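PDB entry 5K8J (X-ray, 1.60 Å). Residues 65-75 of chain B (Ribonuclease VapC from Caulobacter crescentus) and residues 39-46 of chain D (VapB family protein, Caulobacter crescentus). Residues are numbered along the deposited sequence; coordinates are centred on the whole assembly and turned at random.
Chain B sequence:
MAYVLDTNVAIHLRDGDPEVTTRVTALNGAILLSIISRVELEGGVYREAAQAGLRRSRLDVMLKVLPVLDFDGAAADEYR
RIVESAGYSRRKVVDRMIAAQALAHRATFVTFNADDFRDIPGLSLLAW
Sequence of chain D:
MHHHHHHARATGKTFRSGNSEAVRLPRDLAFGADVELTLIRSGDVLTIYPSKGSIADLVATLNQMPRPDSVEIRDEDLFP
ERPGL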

# COMPACT_ATOMS: atom_id res chain seq x y z
N VAL B 65 -0.14 -28.39 11.75
CA VAL B 65 1.22 -28.39 11.21
C VAL B 65 1.42 -27.31 10.14
O VAL B 65 2.46 -26.66 10.11
CB VAL B 65 1.55 -29.77 10.63
CG1 VAL B 65 2.94 -29.76 10.01
CG2 VAL B 65 1.48 -30.81 11.74
N LEU B 66 0.48 -27.19 9.24
CA LEU B 66 0.68 -26.35 8.07
C LEU B 66 0.48 -24.89 8.43
O LEU B 66 -0.48 -24.54 9.14
CB LEU B 66 -0.28 -26.70 6.94
CG LEU B 66 -0.10 -28.10 6.36
CD1 LEU B 66 -1.11 -28.32 5.27
CD2 LEU B 66 1.32 -28.35 5.81
N PRO B 67 1.35 -24.01 7.96
CA PRO B 67 1.12 -22.59 8.17
C PRO B 67 0.07 -22.05 7.20
O PRO B 67 0.02 -22.45 6.04
CB PRO B 67 2.49 -21.98 7.90
CG PRO B 67 3.06 -22.86 6.88
CD PRO B 67 2.62 -24.26 7.25
N VAL B 68 -0.80 -21.18 7.71
CA VAL B 68 -1.94 -20.65 6.95
C VAL B 68 -1.69 -19.20 6.55
O VAL B 68 -1.27 -18.36 7.37
CB VAL B 68 -3.23 -20.82 7.76
CG1 VAL B 68 -4.38 -20.12 7.09
CG2 VAL B 68 -3.54 -22.31 7.89
N LEU B 69 -1.96 -18.90 5.28
CA LEU B 69 -1.86 -17.56 4.71
C LEU B 69 -3.20 -16.87 4.81
O LEU B 69 -4.16 -17.29 4.15
CB LEU B 69 -1.50 -17.59 3.23
CG LEU B 69 -0.10 -17.94 2.83
CD1 LEU B 69 -0.08 -18.18 1.30
CD2 LEU B 69 0.82 -16.80 3.23
N ASP B 70 -3.27 -15.78 5.56
CA ASP B 70 -4.50 -15.01 5.62
C ASP B 70 -4.69 -14.20 4.34
O ASP B 70 -3.74 -13.97 3.59
CB ASP B 70 -4.48 -14.08 6.83
CG ASP B 70 -4.62 -14.84 8.15
OD1 ASP B 70 -4.96 -16.04 8.10
OD2 ASP B 70 -4.38 -14.24 9.21
N PHE B 71 -5.95 -13.82 4.06
CA PHE B 71 -6.26 -13.06 2.86
C PHE B 71 -6.35 -11.60 3.24
O PHE B 71 -7.27 -11.19 3.94
CB PHE B 71 -7.53 -13.55 2.16
CG PHE B 71 -7.64 -13.03 0.76
CD1 PHE B 71 -8.16 -11.76 0.52
CD2 PHE B 71 -7.12 -13.74 -0.31
CE1 PHE B 71 -8.19 -11.25 -0.75
CE2 PHE B 71 -7.14 -13.23 -1.58
CZ PHE B 71 -7.69 -11.97 -1.81
N ASP B 72 -5.38 -10.81 2.79
CA ASP B 72 -5.14 -9.45 3.27
C ASP B 72 -5.06 -8.48 2.10
O ASP B 72 -5.23 -8.84 0.95
CB ASP B 72 -3.88 -9.40 4.14
CG ASP B 72 -2.65 -9.97 3.46
OD1 ASP B 72 -2.68 -10.22 2.24
OD2 ASP B 72 -1.63 -10.16 4.18
N GLY B 73 -4.79 -7.21 2.42
CA GLY B 73 -4.77 -6.19 1.38
C GLY B 73 -3.78 -6.49 0.28
O GLY B 73 -4.05 -6.24 -0.90
N ALA B 74 -2.62 -7.03 0.64
CA ALA B 74 -1.63 -7.36 -0.38
C ALA B 74 -2.16 -8.38 -1.36
O ALA B 74 -1.91 -8.29 -2.57
CB ALA B 74 -0.34 -7.84 0.28
N ALA B 75 -2.87 -9.40 -0.87
CA ALA B 75 -3.49 -10.37 -1.76
C ALA B 75 -4.59 -9.76 -2.60
O ALA B 75 -4.73 -10.07 -3.78
CB ALA B 75 -4.04 -11.55 -0.94
N LEU D 39 9.26 -7.16 3.30
CA LEU D 39 8.73 -8.12 4.26
C LEU D 39 7.22 -8.09 4.17
O LEU D 39 6.61 -7.02 4.19
CB LEU D 39 9.18 -7.77 5.69
CG LEU D 39 10.65 -7.88 6.06
CD1 LEU D 39 11.44 -6.72 5.49
CD2 LEU D 39 10.76 -7.91 7.57
N ILE D 40 6.60 -9.27 4.04
CA ILE D 40 5.15 -9.37 4.03
C ILE D 40 4.73 -10.51 4.96
O ILE D 40 5.13 -11.66 4.74
CB ILE D 40 4.57 -9.59 2.63
CG1 ILE D 40 3.05 -9.71 2.72
CG2 ILE D 40 5.24 -10.76 1.93
CD1 ILE D 40 2.37 -9.85 1.41
N ARG D 41 3.92 -10.21 5.95
CA ARG D 41 3.40 -11.21 6.88
C ARG D 41 1.90 -11.34 6.63
O ARG D 41 1.19 -10.34 6.61
CB ARG D 41 3.67 -10.79 8.32
CG ARG D 41 2.95 -11.61 9.39
CD ARG D 41 3.81 -12.61 10.04
NE ARG D 41 3.03 -13.46 10.94
CZ ARG D 41 3.08 -13.45 12.27
NH1 ARG D 41 2.29 -14.28 12.94
NH2 ARG D 41 3.94 -12.67 12.93
N SER D 42 1.44 -12.57 6.42
CA SER D 42 0.02 -12.84 6.22
C SER D 42 -0.33 -14.06 7.05
O SER D 42 0.04 -15.18 6.69
CB SER D 42 -0.33 -13.10 4.74
OG SER D 42 0.08 -12.03 3.89
N GLY D 43 -0.99 -13.85 8.17
CA GLY D 43 -1.29 -14.98 9.03
C GLY D 43 -0.03 -15.56 9.64
O GLY D 43 0.71 -14.86 10.32
N ASP D 44 0.21 -16.85 9.41
CA ASP D 44 1.37 -17.52 9.99
C ASP D 44 2.66 -17.27 9.23
O ASP D 44 3.74 -17.63 9.73
CB ASP D 44 1.17 -19.04 10.01
CG ASP D 44 0.04 -19.50 10.91
OD1 ASP D 44 -0.13 -18.91 12.00
OD2 ASP D 44 -0.68 -20.45 10.51
N VAL D 45 2.59 -16.69 8.04
CA VAL D 45 3.71 -16.75 7.11
C VAL D 45 4.31 -15.37 6.95
O VAL D 45 3.61 -14.44 6.53
CB VAL D 45 3.27 -17.29 5.75
CG1 VAL D 45 4.48 -17.38 4.81
CG2 VAL D 45 2.61 -18.65 5.91
N LEU D 46 5.61 -15.26 7.19
CA LEU D 46 6.38 -14.07 6.88
C LEU D 46 7.27 -14.40 5.68
O LEU D 46 8.03 -15.36 5.72
CB LEU D 46 7.25 -13.67 8.07
CG LEU D 46 8.30 -12.58 7.85
CD1 LEU D 46 7.65 -11.30 7.39
CD2 LEU D 46 9.08 -12.38 9.12
O HOH W 1 -0.77 -11.66 0.85
O HOH W 2 0.42 -8.23 4.53

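A tight β-hairpin turn of the VapB chain docks against a short extended segment and the following helix start of VapC, held by three direct hydrogen bonds and flanked by small apolar contacts, with 464 Å² buried over both sides. The hairpin reverses through a type II' turn from S42(D) to V45(D), closed by backbone hydrogen bonds from S42(D) N to V45(D) O (2.9 Å) and from V45(D) N to S42(D) O (3.3 Å).

At the tip, D44(D) and V68(B) form a reciprocal pair. The amide V68(B) N donates to the carboxylate oxygen D44(D) OD2 at 2.9 Å, and D44(D) N donates back to V68(B) O, also at 2.9 Å. Both are nearly linear (170° and 167°), so one aspartate, through its side chain and its own amide, satisfies both backbone polar groups of a single valine. The same carboxylate also packs against the preceding residue, with P67(B) CA 3.6 Å from D44(D) OD2.

G43(D) lets the chains come this close. Its phi of 67° by itself favours glycine, and an ideal CB would point toward VapC and clash, 2.6 Å from V68(B) O and 2.9 Å from D70(B) CG. Without one, G43(D) CA comes within 3.2 Å of D70(B) OD2, and the CA atoms of D70(B) and G43(D) lie 4.7 Å apart. The turn is also braced from within VapB: R41(D), whose CA-to-CB bond points away from VapC, donates from NE to G43(D) O at 2.8 Å, with a weak second bond from NH1 to the same oxygen at 3.1 Å.

The third direct bond joins side chains. S42(D) OG donates to D72(B) OD2 at a short 2.6 Å; both CA-to-CB bonds point toward the partner stretch, and the serine is in the m rotamer, the aspartate in p. D72(B) is also the N-cap of the helix beginning at G73(B): its other oxygen, OD1, accepts from A75(B) N at 3.2 Å. One carboxylate thus caps a VapC helix and holds a VapB serine, linking the helix start to the hairpin. Water 1 reinforces the link, donating to D72(B) OD1 at 2.8 Å and to S42(D) OG at 3.2 Å.

Apolar contacts fill in around this polar framework. V45(D) makes apolar side-chain contacts with two VapC residues: its CG2 is 3.9 Å from P67(B) CB, and its CB is 3.5 Å from L69(B) CD2. The CA-to-CB bond of L69(B) points away from the hairpin, but with chi1 at -73° and chi2 at 169° the end of the side chain comes back nearer to it. Farther along, the extended I40(D) side chain, t at both chi angles, reaches A74(B), its CD1 3.6 Å from A74(B) CB; this bridges a stretch where the CA atoms of the two residues stand 8.3 Å apart.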